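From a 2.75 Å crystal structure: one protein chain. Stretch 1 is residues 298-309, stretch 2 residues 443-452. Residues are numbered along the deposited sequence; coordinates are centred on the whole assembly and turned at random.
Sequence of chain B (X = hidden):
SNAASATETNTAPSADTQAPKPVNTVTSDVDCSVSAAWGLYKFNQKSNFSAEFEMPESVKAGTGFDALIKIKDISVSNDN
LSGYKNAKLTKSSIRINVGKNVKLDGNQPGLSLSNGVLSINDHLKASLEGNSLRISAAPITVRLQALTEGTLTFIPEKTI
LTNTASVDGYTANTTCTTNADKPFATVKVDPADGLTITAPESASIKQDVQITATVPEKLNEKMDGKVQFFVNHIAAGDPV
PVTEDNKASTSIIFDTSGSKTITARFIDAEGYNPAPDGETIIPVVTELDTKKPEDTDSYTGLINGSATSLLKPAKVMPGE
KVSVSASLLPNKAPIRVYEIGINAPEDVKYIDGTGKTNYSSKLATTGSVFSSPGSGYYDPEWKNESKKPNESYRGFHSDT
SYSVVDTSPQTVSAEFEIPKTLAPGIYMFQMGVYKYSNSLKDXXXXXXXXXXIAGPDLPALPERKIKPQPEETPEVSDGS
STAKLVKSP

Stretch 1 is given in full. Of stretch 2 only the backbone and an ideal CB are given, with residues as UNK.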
ATOM      1  N   SER B 298      -6.965  29.607  10.257  1.00 17.35           N
ATOM      2  CA  SER B 298      -7.339  28.317   9.735  1.00 17.58           C
ATOM      3  C   SER B 298      -8.613  27.849  10.446  1.00 17.17           C
ATOM      4  O   SER B 298      -8.991  28.451  11.453  1.00 17.18           O
ATOM      5  CB  SER B 298      -6.164  27.330   9.790  1.00 17.53           C
ATOM      6  OG  SER B 298      -6.039  26.734  11.062  1.00 18.46           O
ATOM      7  N   TYR B 299      -9.275  26.830   9.888  1.00 16.36           N
ATOM      8  CA  TYR B 299     -10.607  26.434  10.302  1.00 16.09           C
ATOM      9  C   TYR B 299     -10.736  24.939  10.597  1.00 16.03           C
ATOM     10  O   TYR B 299     -10.017  24.101  10.053  1.00 15.94           O
ATOM     11  CB  TYR B 299     -11.607  26.802   9.197  1.00 16.42           C
ATOM     12  CG  TYR B 299     -11.553  28.246   8.809  1.00 16.76           C
ATOM     13  CD1 TYR B 299     -10.480  28.737   8.105  1.00 17.81           C
ATOM     14  CD2 TYR B 299     -12.586  29.120   9.150  1.00 18.33           C
ATOM     15  CE1 TYR B 299     -10.397  30.064   7.765  1.00 20.75           C
ATOM     16  CE2 TYR B 299     -12.526  30.473   8.819  1.00 19.94           C
ATOM     17  CZ  TYR B 299     -11.415  30.934   8.120  1.00 22.18           C
ATOM     18  OH  TYR B 299     -11.296  32.260   7.760  1.00 24.16           O
ATOM     19  N   THR B 300     -11.702  24.609  11.441  1.00 15.86           N
ATOM     20  CA  THR B 300     -12.108  23.222  11.685  1.00 15.66           C
ATOM     21  C   THR B 300     -13.652  23.194  11.878  1.00 16.20           C
ATOM     22  O   THR B 300     -14.329  24.240  11.735  1.00 16.01           O
ATOM     23  CB  THR B 300     -11.338  22.581  12.880  1.00 14.90           C
ATOM     24  OG1 THR B 300     -11.802  21.247  13.084  1.00 17.04           O
ATOM     25  CG2 THR B 300     -11.593  23.316  14.150  1.00 14.21           C
ATOM     26  N   GLY B 301     -14.207  22.019  12.186  1.00 15.77           N
ATOM     27  CA  GLY B 301     -15.635  21.902  12.323  1.00 15.96           C
ATOM     28  C   GLY B 301     -16.040  20.561  12.871  1.00 16.40           C
ATOM     29  O   GLY B 301     -15.189  19.750  13.239  1.00 17.75           O
ATOM     30  N   LEU B 302     -17.348  20.338  12.940  1.00 15.75           N
ATOM     31  CA  LEU B 302     -17.922  19.119  13.462  1.00 14.83           C
ATOM     32  C   LEU B 302     -19.229  18.952  12.745  1.00 14.76           C
ATOM     33  O   LEU B 302     -19.934  19.942  12.508  1.00 14.78           O
ATOM     34  CB  LEU B 302     -18.233  19.258  14.954  1.00 14.72           C
ATOM     35  CG  LEU B 302     -17.129  19.348  16.010  1.00 14.08           C
ATOM     36  CD1 LEU B 302     -17.608  20.053  17.296  1.00  9.83           C
ATOM     37  CD2 LEU B 302     -16.609  17.962  16.314  1.00 13.15           C
ATOM     38  N   ILE B 303     -19.543  17.714  12.373  1.00 14.59           N
ATOM     39  CA  ILE B 303     -20.894  17.361  11.946  1.00 14.49           C
ATOM     40  C   ILE B 303     -21.359  16.211  12.817  1.00 14.67           C
ATOM     41  O   ILE B 303     -20.638  15.235  12.983  1.00 14.88           O
ATOM     42  CB  ILE B 303     -20.985  17.018  10.464  1.00 14.01           C
ATOM     43  CG1 ILE B 303     -22.394  16.539  10.127  1.00 13.28           C
ATOM     44  CG2 ILE B 303     -19.994  15.931  10.113  1.00 15.01           C
ATOM     45  CD1 ILE B 303     -22.790  16.779   8.681  1.00 11.54           C
ATOM     46  N   ASN B 304     -22.546  16.356  13.405  1.00 15.06           N
ATOM     47  CA  ASN B 304     -23.057  15.413  14.404  1.00 15.41           C
ATOM     48  C   ASN B 304     -22.032  15.158  15.504  1.00 15.90           C
ATOM     49  O   ASN B 304     -21.899  14.041  16.010  1.00 16.09           O
ATOM     50  CB  ASN B 304     -23.515  14.101  13.764  1.00 14.99           C
ATOM     51  CG  ASN B 304     -24.772  14.264  12.925  1.00 15.08           C
ATOM     52  OD1 ASN B 304     -25.467  15.263  13.031  1.00 16.68           O
ATOM     53  ND2 ASN B 304     -25.065  13.280  12.086  1.00 13.31           N
ATOM     54  N   GLY B 305     -21.301  16.208  15.858  1.00 16.20           N
ATOM     55  CA  GLY B 305     -20.337  16.140  16.962  1.00 17.16           C
ATOM     56  C   GLY B 305     -18.993  15.463  16.697  1.00 17.22           C
ATOM     57  O   GLY B 305     -18.227  15.217  17.642  1.00 16.59           O
ATOM     58  N   SER B 306     -18.713  15.164  15.429  1.00 17.06           N
ATOM     59  CA  SER B 306     -17.418  14.656  15.033  1.00 17.45           C
ATOM     60  C   SER B 306     -16.877  15.409  13.853  1.00 17.45           C
ATOM     61  O   SER B 306     -17.629  15.927  13.033  1.00 17.78           O
ATOM     62  CB  SER B 306     -17.512  13.182  14.674  1.00 17.95           C
ATOM     63  OG  SER B 306     -17.926  12.429  15.796  1.00 18.42           O
ATOM     64  N   ALA B 307     -15.561  15.494  13.770  1.00 17.61           N
ATOM     65  CA  ALA B 307     -14.942  16.065  12.597  1.00 17.76           C
ATOM     66  C   ALA B 307     -14.912  14.911  11.629  1.00 18.00           C
ATOM     67  O   ALA B 307     -14.414  13.844  11.974  1.00 19.36           O
ATOM     68  CB  ALA B 307     -13.543  16.520  12.911  1.00 17.03           C
ATOM     69  N   THR B 308     -15.474  15.076  10.443  1.00 17.56           N
ATOM     70  CA  THR B 308     -15.340  14.036   9.443  1.00 17.21           C
ATOM     71  C   THR B 308     -14.272  14.492   8.462  1.00 18.04           C
ATOM     72  O   THR B 308     -13.459  15.336   8.795  1.00 19.14           O
ATOM     73  CB  THR B 308     -16.654  13.770   8.767  1.00 16.85           C
ATOM     74  OG1 THR B 308     -17.093  14.973   8.126  1.00 16.57           O
ATOM     75  CG2 THR B 308     -17.664  13.337   9.791  1.00 13.93           C
ATOM     76  N   SER B 309     -14.250  13.950   7.261  1.00 18.20           N
ATOM     77  CA  SER B 309     -13.268  14.364   6.284  1.00 18.58           C
ATOM     78  C   SER B 309     -13.850  13.911   4.969  1.00 19.63           C
ATOM     79  O   SER B 309     -14.813  13.147   4.963  1.00 19.90           O
ATOM     80  CB  SER B 309     -11.952  13.661   6.543  1.00 18.42           C
ATOM     81  OG  SER B 309     -12.060  12.269   6.256  1.00 18.71           O
ATOM     82  N   UNK B 443     -16.122  32.745   2.121  1.00 19.35           N
ATOM     83  CA  UNK B 443     -16.896  31.562   2.465  1.00 18.17           C
ATOM     84  C   UNK B 443     -15.962  30.380   2.316  1.00 18.85           C
ATOM     85  O   UNK B 443     -15.386  30.162   1.242  1.00 19.10           O
ATOM     86  CB  UNK B 443     -18.143  31.414   1.590  1.00 18.17           C
ATOM     87  N   UNK B 444     -15.768  29.637   3.405  1.00 19.11           N
ATOM     88  CA  UNK B 444     -14.719  28.616   3.414  1.00 18.80           C
ATOM     89  C   UNK B 444     -15.270  27.232   3.721  1.00 18.92           C
ATOM     90  O   UNK B 444     -15.833  27.000   4.804  1.00 18.87           O
ATOM     91  CB  UNK B 444     -13.640  28.978   4.436  1.00 18.80           C
ATOM     92  N   UNK B 445     -15.099  26.326   2.757  1.00 18.42           N
ATOM     93  CA  UNK B 445     -15.519  24.935   2.886  1.00 18.03           C
ATOM     94  C   UNK B 445     -14.744  24.248   3.980  1.00 17.82           C
ATOM     95  O   UNK B 445     -13.512  24.319   4.003  1.00 18.67           O
ATOM     96  CB  UNK B 445     -15.340  24.186   1.564  1.00 18.03           C
ATOM     97  N   UNK B 446     -15.461  23.598   4.890  1.00 17.09           N
ATOM     98  CA  UNK B 446     -14.835  22.954   6.032  1.00 16.79           C
ATOM     99  C   UNK B 446     -14.965  21.459   5.840  1.00 17.46           C
ATOM    100  O   UNK B 446     -16.051  20.899   6.019  1.00 19.19           O
ATOM    101  CB  UNK B 446     -15.464  23.404   7.352  1.00 16.79           C
ATOM    102  N   UNK B 447     -13.873  20.801   5.426  1.00 17.29           N
ATOM    103  CA  UNK B 447     -13.938  19.366   5.135  1.00 16.62           C
ATOM    104  C   UNK B 447     -14.281  18.569   6.371  1.00 16.17           C
ATOM    105  O   UNK B 447     -14.588  17.405   6.249  1.00 16.31           O
ATOM    106  CB  UNK B 447     -12.611  18.873   4.554  1.00 16.62           C
ATOM    107  N   UNK B 448     -14.217  19.170   7.555  1.00 15.63           N
ATOM    108  CA  UNK B 448     -14.529  18.412   8.768  1.00 15.20           C
ATOM    109  C   UNK B 448     -16.040  18.346   8.987  1.00 14.85           C
ATOM    110  O   UNK B 448     -16.498  17.694   9.938  1.00 15.55           O
ATOM    111  CB  UNK B 448     -13.845  19.040   9.984  1.00 15.20           C
ATOM    112  N   UNK B 449     -16.806  18.996   8.110  1.00 13.05           N
ATOM    113  CA  UNK B 449     -18.250  18.926   8.182  1.00 12.38           C
ATOM    114  C   UNK B 449     -18.827  18.091   7.030  1.00 11.83           C
ATOM    115  O   UNK B 449     -20.038  17.999   6.853  1.00 11.79           O
ATOM    116  CB  UNK B 449     -18.842  20.337   8.167  1.00 12.38           C
ATOM    117  N   UNK B 450     -17.955  17.460   6.249  1.00 10.44           N
ATOM    118  CA  UNK B 450     -18.401  16.793   5.013  1.00  8.76           C
ATOM    119  C   UNK B 450     -19.357  15.629   5.273  1.00  6.94           C
ATOM    120  O   UNK B 450     -19.132  14.859   6.205  1.00  7.95           O
ATOM    121  CB  UNK B 450     -17.188  16.283   4.233  1.00  8.76           C
ATOM    122  N   UNK B 451     -20.381  15.482   4.442  1.00  3.61           N
ATOM    123  CA  UNK B 451     -21.237  14.315   4.512  1.00  2.00           C
ATOM    124  C   UNK B 451     -21.520  13.784   3.125  1.00  2.00           C
ATOM    125  O   UNK B 451     -21.447  14.526   2.156  1.00  2.00           O
ATOM    126  CB  UNK B 451     -22.545  14.645   5.235  1.00  2.00           C
ATOM    127  N   UNK B 452     -21.820  12.494   3.027  1.00  2.00           N
ATOM    128  CA  UNK B 452     -22.165  11.903   1.747  1.00  2.00           C
ATOM    129  C   UNK B 452     -23.587  11.401   1.774  1.00  2.00           C
ATOM    130  O   UNK B 452     -23.992  10.752   2.718  1.00  2.00           O
ATOM    131  CB  UNK B 452     -21.204  10.767   1.392  1.00  2.00           C
TER

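Position 443 has extended backbone angles, and nothing of stretch 1 lies within 5.5 Å of its ideal CB, so stretch 1 leaves the choice open; it is Leu443. At 444 the CA-to-CB bond points toward stretch 1, and the ideal CB lies 4.7 Å from CZ of Tyr299. An apolar side chain of modest size, valine, isoleucine or leucine, would suit the aromatic ring. The residue is Val444, whose CG1 lies over one face of the ring and whose CG2 is 4.3 Å from Tyr299 CZ. Position 445 is again out of reach, and Ser445 makes no contact with stretch 1.

Position 446 points toward the strand 298-303, with its ideal CB 4.6 Å from Thr300 O and 5.2 Å from Gly301 N. Because Gly301 has no side chain, there is room here for a branched or long apolar group. Ile446 takes it: CG2 comes within 3.7 Å of Gly301 N, CG1 packs 4.2 Å from Tyr299 CB, and CD1 reaches 3.5 Å from Thr300 O. A CB on Gly301 would lie only 2.9 Å from Ile446 CG2.

The chain then turns a corner through two overlapping type I turns. At 447, phi of -63° and psi of -13° suit proline, among others; Pro447 is found, and its carbonyl O receives a CA-H...O contact from Ser309 CA at 3.3 Å.

At 448 the backbone does much of the work: its O accepts a hydrogen bond from Thr308 N at 2.9 Å, almost straight at 165°. The ideal CB sits 3.6 Å from Gly301 O and 3.9 Å from Ala307 CB, with no charge offered by stretch 1, so a flexible side chain, polar or apolar, could run past Thr300. Glu448 places CG 4.0 Å from Thr300 OG1.

Position 449 points sideways, its ideal CB 4.6 Å from Ile303 CB. A small branched residue, threonine or valine, would fit beside Gly301. Thr449 sets CG2 4.0 Å from Gly301 CA, while its OG1 donates to Ile446 O at 2.9 Å, bracing the turn.

At 450 the ideal CB is 4.1 Å from Thr308 OG1 and 4.0 Å from Ser309 O, which favours a small side chain. Ala450 fits, and its O accepts a 2.8 Å hydrogen bond from Thr308 OG1.

The ideal CB of 451 lies 4.1 Å from Ile303 CD1, inviting an aliphatic or aromatic group. Phe451 answers with CD2 3.9 Å from Ile303 CD1, the methyl approaching its ring obliquely. Position 452 is beyond reach of stretch 1; it is Glu452.

Stretch 2, residues 443-452: LVSIPETAFE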
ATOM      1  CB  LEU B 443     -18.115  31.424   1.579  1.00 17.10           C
ATOM      2  CG  LEU B 443     -19.204  32.462   1.849  1.00 16.69           C
ATOM      3  CD1 LEU B 443     -20.077  32.670   0.634  1.00 15.32           C
ATOM      4  CD2 LEU B 443     -20.077  32.116   3.067  1.00 16.79           C
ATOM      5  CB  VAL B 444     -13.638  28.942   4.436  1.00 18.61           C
ATOM      6  CG1 VAL B 444     -12.523  27.940   4.314  1.00 18.00           C
ATOM      7  CG2 VAL B 444     -13.135  30.353   4.230  1.00 18.62           C
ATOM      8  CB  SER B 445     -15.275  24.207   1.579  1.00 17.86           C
ATOM      9  OG  SER B 445     -16.060  24.803   0.573  1.00 17.99           O
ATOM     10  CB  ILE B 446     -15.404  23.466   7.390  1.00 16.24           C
ATOM     11  CG1 ILE B 446     -14.949  24.908   7.626  1.00 15.29           C
ATOM     12  CG2 ILE B 446     -14.871  22.655   8.559  1.00 16.18           C
ATOM     13  CD1 ILE B 446     -15.631  25.542   8.749  1.00 13.75           C
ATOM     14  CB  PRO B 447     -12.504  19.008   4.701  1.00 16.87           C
ATOM     15  CG  PRO B 447     -11.847  20.297   4.351  1.00 17.17           C
ATOM     16  CD  PRO B 447     -12.538  21.371   5.163  1.00 17.10           C
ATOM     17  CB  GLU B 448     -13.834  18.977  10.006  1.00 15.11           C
ATOM     18  CG  GLU B 448     -12.335  18.776  10.028  1.00 15.82           C
ATOM     19  CD  GLU B 448     -11.571  19.667   9.044  1.00 19.34           C
ATOM     20  OE1 GLU B 448     -12.186  20.450   8.275  1.00 20.66           O
ATOM     21  OE2 GLU B 448     -10.325  19.579   9.034  1.00 21.42           O
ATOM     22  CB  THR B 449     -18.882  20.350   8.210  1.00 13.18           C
ATOM     23  OG1 THR B 449     -18.788  20.981   6.918  1.00 13.53           O
ATOM     24  CG2 THR B 449     -18.193  21.217   9.278  1.00 12.08           C
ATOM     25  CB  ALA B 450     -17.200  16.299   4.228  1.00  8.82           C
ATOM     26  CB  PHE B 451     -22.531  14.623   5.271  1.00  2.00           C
ATOM     27  CG  PHE B 451     -23.455  15.611   4.577  1.00  2.00           C
ATOM     28  CD1 PHE B 451     -24.402  15.177   3.659  1.00  2.00           C
ATOM     29  CD2 PHE B 451     -23.407  16.955   4.883  1.00  2.00           C
ATOM     30  CE1 PHE B 451     -25.246  16.047   3.048  1.00  2.00           C
ATOM     31  CE2 PHE B 451     -24.258  17.839   4.270  1.00  2.00           C
ATOM     32  CZ  PHE B 451     -25.178  17.380   3.352  1.00  2.00           C
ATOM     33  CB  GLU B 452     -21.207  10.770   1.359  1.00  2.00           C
ATOM     34  CG  GLU B 452     -21.169  10.495  -0.154  1.00  2.00           C
ATOM     35  CD  GLU B 452     -20.102   9.494  -0.609  1.00  2.00           C
ATOM     36  OE1 GLU B 452     -19.096   9.287   0.105  1.00  2.00           O
ATOM     37  OE2 GLU B 452     -20.281   8.913  -1.706  1.00  2.00           O
TER
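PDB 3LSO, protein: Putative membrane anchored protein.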